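Local coordinates for protein putative mandelate racemase (PDB 2O56) that is of unknown function but, as a magnesium-binding member of the enolase superfamily, probably acts as a hydro-lyase that dehydrates its substrate, at residues G68-P71 with M72-E75. Numbering follows the deposited sequence.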
loop_
_atom_site.group_PDB
_atom_site.type_symbol
_atom_site.label_atom_id
_atom_site.label_comp_id
_atom_site.label_asym_id
_atom_site.label_seq_id
_atom_site.Cartn_x
_atom_site.Cartn_y
_atom_site.Cartn_z
ATOM N N GLY A 68 19.083 -27.366 -36.341
ATOM C CA GLY A 68 18.308 -28.612 -36.330
ATOM C C GLY A 68 16.855 -28.396 -35.947
ATOM O O GLY A 68 16.047 -29.290 -36.130
ATOM N N MET A 69 16.514 -27.213 -35.419
ATOM C CA MET A 69 15.134 -26.936 -34.996
ATOM C C MET A 69 14.301 -26.483 -36.188
ATOM O O MET A 69 14.836 -25.976 -37.159
ATOM C CB MET A 69 15.069 -25.879 -33.872
ATOM C CG MET A 69 15.804 -26.280 -32.595
ATOM S SD MET A 69 15.567 -25.176 -31.180
ATOM C CE MET A 69 13.926 -25.720 -30.634
ATOM N N ASP A 70 12.989 -26.670 -36.090
ATOM C CA ASP A 70 12.027 -26.120 -37.042
ATOM C C ASP A 70 11.885 -24.627 -36.796
ATOM O O ASP A 70 11.358 -24.223 -35.753
ATOM C CB ASP A 70 10.683 -26.806 -36.807
ATOM C CG ASP A 70 9.657 -26.518 -37.884
ATOM O OD1 ASP A 70 9.770 -25.521 -38.630
ATOM O OD2 ASP A 70 8.694 -27.318 -37.976
ATOM N N PRO A 71 12.312 -23.797 -37.764
ATOM C CA PRO A 71 12.268 -22.342 -37.563
ATOM C C PRO A 71 10.848 -21.775 -37.492
ATOM O O PRO A 71 10.669 -20.620 -37.108
ATOM C CB PRO A 71 13.015 -21.805 -38.787
ATOM C CG PRO A 71 12.773 -22.842 -39.842
ATOM C CD PRO A 71 12.851 -24.140 -39.098
ATOM N N MET A 72 9.847 -22.587 -37.829
ATOM C CA MET A 72 8.444 -22.163 -37.752
ATOM C C MET A 72 7.961 -21.973 -36.312
ATOM O O MET A 72 7.013 -21.229 -36.075
ATOM C CB MET A 72 7.522 -23.130 -38.535
ATOM C CG MET A 72 7.914 -23.241 -40.037
ATOM S SD MET A 72 7.800 -21.649 -40.914
ATOM C CE MET A 72 6.008 -21.585 -40.899
ATOM N N ASN A 73 8.644 -22.628 -35.368
ATOM C CA ASN A 73 8.277 -22.645 -33.956
ATOM C C ASN A 73 8.929 -21.491 -33.197
ATOM O O ASN A 73 9.713 -21.703 -32.280
ATOM C CB ASN A 73 8.660 -23.997 -33.302
ATOM C CG ASN A 73 8.074 -25.187 -34.037
ATOM O OD1 ASN A 73 7.131 -25.031 -34.786
ATOM N ND2 ASN A 73 8.620 -26.391 -33.800
ATOM N N ASN A 74 8.623 -20.264 -33.586
ATOM C CA ASN A 74 9.256 -19.127 -32.936
ATOM C C ASN A 74 8.949 -19.055 -31.436
ATOM O O ASN A 74 9.810 -18.646 -30.659
ATOM C CB ASN A 74 8.892 -17.802 -33.630
ATOM C CG ASN A 74 7.383 -17.557 -33.665
ATOM O OD1 ASN A 74 6.659 -18.223 -34.392
ATOM N ND2 ASN A 74 6.913 -16.607 -32.872
ATOM N N GLU A 75 7.740 -19.442 -31.031
ATOM C CA GLU A 75 7.358 -19.370 -29.609
ATOM C C GLU A 75 8.231 -20.309 -28.791
ATOM O O GLU A 75 8.775 -19.935 -27.754
ATOM C CB GLU A 75 5.883 -19.744 -29.405
ATOM C CG GLU A 75 4.857 -18.663 -29.829
ATOM C CD GLU A 75 4.741 -17.479 -28.862
ATOM O OE1 GLU A 75 5.225 -17.563 -27.726
ATOM O OE2 GLU A 75 4.151 -16.440 -29.234
HETATM O O HOH W 1 5.831 -26.110 -37.097
HETATM O O HOH W 2 7.918 -29.076 -35.648
#
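A type I beta turn from Asp70 to Asn73, tightened by an Asx turn, leads the chain into helix 74-83 of the N-terminal domain. The turn closes where Asn73 N donates to Asp70 O at 3.2 Å, a nearly straight bond (166°) whose donor stands above the carbonyl plane. Pro71 suits the second position of the turn because its ring already fixes phi near the required value and it has no N-H to satisfy; its ring packs on Leu106 of helix 93-114. Asp70 adds a side-chain acceptor: with CG anti to the backbone N (chi1 -170°), the carboxylate folds forward over the turn, and Asp70 OD1 accepts from Met72 N at 3.0 Å, the donor standing above the carboxylate plane. The same OD1 lies 3.3 Å from Met72 CG, and beyond CG the Met72 chain bends, at chi2 and chi3, to pack on Lys110 and Trp114. The amide of Asn73 turns back toward Asp70, with Asn73 ND2 in packing contact 3.7 Å from Asp70 CB. An amide suits this place because OD1 accepts from the backbone N of Lys125 in the second subunit and from one water, while ND2 donates weakly to another. Both waters also donate to Asp70 OD2, the one shared with Asn73 ND2 placing its O 3.0 Å from Asp70 OD2.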